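Local coordinates for protein oxaloacetate acetyl hydrolase (Cryphonectria parasitica, PDB 3LYE) that belongs to the phosphoenolpyruvate phosphomutase family of TIM-barrel enzymes and is found here as an assembly of four copies, at residues Ala67-Gln70 with Leu71-Arg75; Arg75-Ala78 with Asp79-Asn83. All blocks are in the same frame, centred on the assembly; numbering follows the deposited sequence.

Contact 1 of 2, residues Ala67-Gln70 with Leu71-Arg75; sequences AIAQ and LHDMR
With CG of Asp73 anti to its own carbonyl carbon (chi1 -50°), the carboxylate swings back over the helix start to meet the backbone of Gln70, while chi1 of -63° in Met74 brings CG beside the Gln70 carbonyl. OD2 of Asp73 offers its anti lone pair to Gln70 N at 2.9 Å, and the bond is straight. Gln70 is the N-cap and Asp73 the third residue of helix 71-82, so this is one half of a capping box; the side chain of Gln70 leads away instead of completing it. The positive end of the helix would also suit the negative charge of Asp73. The carbonyl of Gln70 closes the first turn, its O accepting Met74 N at 3.1 Å, with CG of Met74 3.4 Å from that same oxygen. Ala69 fits against both residues, its CB 4.1 Å from Asp73 CB and 4.2 Å from Met74 SD. The ring of His72 stacks on His72 of the second subunit. Met74 continues inward to Thr56 of helix 53-61 and to Asp96, a calcium ligand just beyond strand 91-94, while Leu71 packs on Met104 and Thr108 of helix 102-114.

Contact 2 of 2, residues Arg75-Ala78 with Asp79-Asn83; sequences RDNA and DMIAN
Asp76 O is gripped twice, by Met80 N at 3.1 Å and by a water that donates to it at 2.8 Å and also donates to OD1 of Asp79. This is the second half of helix 71-82, part of a beta-alpha-beta crossover from strand 49-51 to strand 91-94 of the TIM barrel. Met80 N stands 32° out of the Asp76 carbonyl plane, more than the donors of the other three backbone bonds here. The shortest of these runs from Asp79 N to Arg75 O, 2.8 Å. CG of Asp79, anti to the backbone N (chi1 173°), carries the carboxylate of this buried residue to partners beyond the helix: OD1 is salt-bridged by two arginines of the third subunit, its Arg75 and its Arg114, and OD2 is hydrogen-bonded to Ser115 OG, which also pairs with Arg75 NE. Within the chain, Arg75 NH1 lies 4.5 Å from Asp79 OD2, well off the guanidinium plane, so no N-H points at it and at most the opposite charges would draw the two together. Asn77 is held by Thr56 OG1 and Tyr33 O through ND2, while CD1 of Ile81 approaches that ND2 to 3.9 Å. Met80, bent at chi2 and chi3, lies alongside Asn77 and sets its CE 3.5 Å from OD1.

In the fold
Contact 1 covers the loop before helix 71-82 and its first turn, contact 2 the rest of the helix; they share Arg75, their centres about 12 Å apart. Both are partly buried. Their chemistry differs with place: 67-70 with 71-75 is an N-terminal cap, where a carboxylate turns onto the backbone, whereas 75-78 with 79-83 relies on regular helical bonds and sends its polar ends to outside partners. The apolar side of contact 2 rests on strands 49-51 and 91-94, that of contact 1 on helices 53-61 and 102-114, closer to calcium. Contact 1 packs and stacks on the second subunit; the shared Arg75, with Asp79 of contact 2, forms salt bridges to the third, and Met80 packs on Arg60 of the fourth.

Contact 1 of 2, residues Ala67-Gln70 with Leu71-Arg75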
loop_
_atom_site.group_PDB
_atom_site.type_symbol
_atom_site.label_atom_id
_atom_site.label_comp_id
_atom_site.label_asym_id
_atom_site.label_seq_id
_atom_site.Cartn_x
_atom_site.Cartn_y
_atom_site.Cartn_z
ATOM N N ALA A 67 -13.163 -1.723 -13.650
ATOM C CA ALA A 67 -13.427 -1.592 -12.216
ATOM C C ALA A 67 -12.525 -2.477 -11.373
ATOM O O ALA A 67 -12.926 -3.063 -10.378
ATOM C CB ALA A 67 -14.885 -1.854 -11.899
ATOM N N ILE A 68 -11.267 -2.548 -11.788
ATOM C CA ILE A 68 -10.233 -3.342 -11.112
ATOM C C ILE A 68 -9.541 -2.422 -10.104
ATOM O O ILE A 68 -9.244 -2.837 -8.967
ATOM C CB ILE A 68 -9.318 -4.037 -12.111
ATOM C CG1 ILE A 68 -10.133 -5.108 -12.870
ATOM C CG2 ILE A 68 -8.142 -4.643 -11.397
ATOM C CD1 ILE A 68 -9.467 -5.668 -14.087
ATOM N N ALA A 69 -9.205 -1.205 -10.497
ATOM C CA ALA A 69 -8.632 -0.267 -9.543
ATOM C C ALA A 69 -9.762 0.121 -8.566
ATOM O O ALA A 69 -10.892 0.397 -8.998
ATOM C CB ALA A 69 -8.105 0.951 -10.235
ATOM N N GLN A 70 -9.444 0.157 -7.279
ATOM C CA GLN A 70 -10.412 0.540 -6.246
ATOM C C GLN A 70 -9.892 1.790 -5.544
ATOM O O GLN A 70 -8.914 2.424 -6.004
ATOM C CB GLN A 70 -10.718 -0.618 -5.299
ATOM C CG GLN A 70 -11.199 -1.846 -6.075
ATOM C CD GLN A 70 -11.808 -2.926 -5.241
ATOM O OE1 GLN A 70 -12.914 -3.402 -5.500
ATOM N NE2 GLN A 70 -11.082 -3.382 -4.310
ATOM N N LEU A 71 -10.514 2.174 -4.448
ATOM C CA LEU A 71 -10.100 3.394 -3.775
ATOM C C LEU A 71 -8.627 3.461 -3.436
ATOM O O LEU A 71 -7.991 4.479 -3.688
ATOM C CB LEU A 71 -10.935 3.666 -2.518
ATOM C CG LEU A 71 -10.493 4.888 -1.704
ATOM C CD1 LEU A 71 -10.548 6.129 -2.540
ATOM C CD2 LEU A 71 -11.364 5.004 -0.466
ATOM N N HIS A 72 -8.058 2.396 -2.893
ATOM C CA HIS A 72 -6.676 2.448 -2.521
ATOM C C HIS A 72 -5.769 2.799 -3.684
ATOM O O HIS A 72 -4.864 3.627 -3.551
ATOM C CB HIS A 72 -6.220 1.100 -1.891
ATOM C CG HIS A 72 -4.728 0.952 -1.792
ATOM N ND1 HIS A 72 -3.965 0.376 -2.787
ATOM C CD2 HIS A 72 -3.858 1.340 -0.832
ATOM C CE1 HIS A 72 -2.691 0.405 -2.433
ATOM N NE2 HIS A 72 -2.602 0.976 -1.245
ATOM N N ASP A 73 -5.975 2.143 -4.815
ATOM C CA ASP A 73 -5.152 2.398 -5.988
ATOM C C ASP A 73 -5.249 3.811 -6.517
ATOM O O ASP A 73 -4.277 4.452 -6.899
ATOM C CB ASP A 73 -5.546 1.429 -7.101
ATOM C CG ASP A 73 -5.592 -0.003 -6.622
ATOM O OD1 ASP A 73 -4.513 -0.564 -6.426
ATOM O OD2 ASP A 73 -6.708 -0.572 -6.515
ATOM N N MET A 74 -6.486 4.266 -6.576
ATOM C CA MET A 74 -6.754 5.612 -7.072
ATOM C C MET A 74 -6.244 6.697 -6.163
ATOM O O MET A 74 -5.602 7.636 -6.621
ATOM C CB MET A 74 -8.252 5.752 -7.365
ATOM C CG MET A 74 -8.736 4.823 -8.464
ATOM S SD MET A 74 -8.062 5.120 -10.105
ATOM C CE MET A 74 -8.925 6.648 -10.491
ATOM N N ARG A 75 -6.489 6.556 -4.875
ATOM C CA ARG A 75 -6.010 7.555 -3.952
ATOM C C ARG A 75 -4.487 7.534 -3.921
ATOM O O ARG A 75 -3.863 8.580 -3.879
ATOM C CB ARG A 75 -6.558 7.314 -2.544
ATOM C CG ARG A 75 -6.129 8.406 -1.584
ATOM C CD ARG A 75 -5.842 8.001 -0.192
ATOM N NE ARG A 75 -5.311 9.152 0.553
ATOM C CZ ARG A 75 -4.872 9.109 1.806
ATOM N NH1 ARG A 75 -4.369 10.191 2.417
ATOM N NH2 ARG A 75 -4.943 7.968 2.462
#

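Contact 2 of 2, residues Arg75-Ala78 with Asp79-Asn83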
loop_
_atom_site.group_PDB
_atom_site.type_symbol
_atom_site.label_atom_id
_atom_site.label_comp_id
_atom_site.label_asym_id
_atom_site.label_seq_id
_atom_site.Cartn_x
_atom_site.Cartn_y
_atom_site.Cartn_z
ATOM N N ARG A 75 -6.489 6.556 -4.875
ATOM C CA ARG A 75 -6.010 7.555 -3.952
ATOM C C ARG A 75 -4.487 7.534 -3.921
ATOM O O ARG A 75 -3.863 8.580 -3.879
ATOM C CB ARG A 75 -6.558 7.314 -2.544
ATOM C CG ARG A 75 -6.129 8.406 -1.584
ATOM C CD ARG A 75 -5.842 8.001 -0.192
ATOM N NE ARG A 75 -5.311 9.152 0.553
ATOM C CZ ARG A 75 -4.872 9.109 1.806
ATOM N NH1 ARG A 75 -4.369 10.191 2.417
ATOM N NH2 ARG A 75 -4.943 7.968 2.462
ATOM N N ASP A 76 -3.879 6.355 -3.920
ATOM C CA ASP A 76 -2.425 6.342 -3.876
ATOM C C ASP A 76 -1.809 7.033 -5.068
ATOM O O ASP A 76 -0.838 7.779 -4.929
ATOM C CB ASP A 76 -1.898 4.919 -3.760
ATOM C CG ASP A 76 -1.989 4.390 -2.334
ATOM O OD1 ASP A 76 -1.552 3.246 -2.116
ATOM O OD2 ASP A 76 -2.499 5.121 -1.449
ATOM N N ASN A 77 -2.339 6.800 -6.265
ATOM C CA ASN A 77 -1.767 7.441 -7.440
ATOM C C ASN A 77 -2.032 8.937 -7.423
ATOM O O ASN A 77 -1.165 9.719 -7.785
ATOM C CB ASN A 77 -2.302 6.779 -8.704
ATOM C CG ASN A 77 -1.323 6.812 -9.859
ATOM O OD1 ASN A 77 -0.114 6.712 -9.671
ATOM N ND2 ASN A 77 -1.847 6.896 -11.056
ATOM N N ALA A 78 -3.213 9.346 -7.002
ATOM C CA ALA A 78 -3.543 10.760 -6.970
ATOM C C ALA A 78 -2.744 11.506 -5.918
ATOM O O ALA A 78 -2.325 12.610 -6.146
ATOM C CB ALA A 78 -5.050 10.955 -6.766
ATOM N N ASP A 79 -2.550 10.898 -4.768
ATOM C CA ASP A 79 -1.789 11.488 -3.670
ATOM C C ASP A 79 -0.342 11.707 -4.169
ATOM O O ASP A 79 0.283 12.742 -3.951
ATOM C CB ASP A 79 -1.859 10.520 -2.495
ATOM C CG ASP A 79 -1.003 10.916 -1.377
ATOM O OD1 ASP A 79 0.132 10.413 -1.252
ATOM O OD2 ASP A 79 -1.430 11.756 -0.632
ATOM N N MET A 80 0.185 10.714 -4.871
ATOM C CA MET A 80 1.516 10.830 -5.405
ATOM C C MET A 80 1.603 11.972 -6.429
ATOM O O MET A 80 2.465 12.853 -6.337
ATOM C CB MET A 80 1.970 9.497 -6.036
ATOM C CG MET A 80 3.379 9.518 -6.600
ATOM S SD MET A 80 3.495 10.081 -8.346
ATOM C CE MET A 80 2.639 8.755 -9.213
ATOM N N ILE A 81 0.700 11.975 -7.394
ATOM C CA ILE A 81 0.775 12.976 -8.445
ATOM C C ILE A 81 0.526 14.391 -7.995
ATOM O O ILE A 81 1.263 15.301 -8.368
ATOM C CB ILE A 81 -0.203 12.600 -9.598
ATOM C CG1 ILE A 81 0.262 11.329 -10.312
ATOM C CG2 ILE A 81 -0.353 13.762 -10.588
ATOM C CD1 ILE A 81 -0.793 10.677 -11.156
ATOM N N ALA A 82 -0.502 14.595 -7.187
ATOM C CA ALA A 82 -0.836 15.939 -6.771
ATOM C C ALA A 82 0.199 16.635 -5.958
ATOM O O ALA A 82 0.259 17.862 -5.974
ATOM C CB ALA A 82 -2.132 15.891 -5.949
ATOM N N ASN A 83 1.039 15.859 -5.285
ATOM C CA ASN A 83 2.031 16.408 -4.375
ATOM C C ASN A 83 3.475 16.401 -4.794
ATOM O O ASN A 83 4.357 16.708 -3.998
ATOM C CB ASN A 83 1.800 15.769 -2.989
ATOM C CG ASN A 83 0.378 15.978 -2.506
ATOM O OD1 ASN A 83 -0.482 15.036 -2.484
ATOM N ND2 ASN A 83 0.074 17.212 -2.191
HETATM O O HOH W 1 0.831 7.784 -2.739
#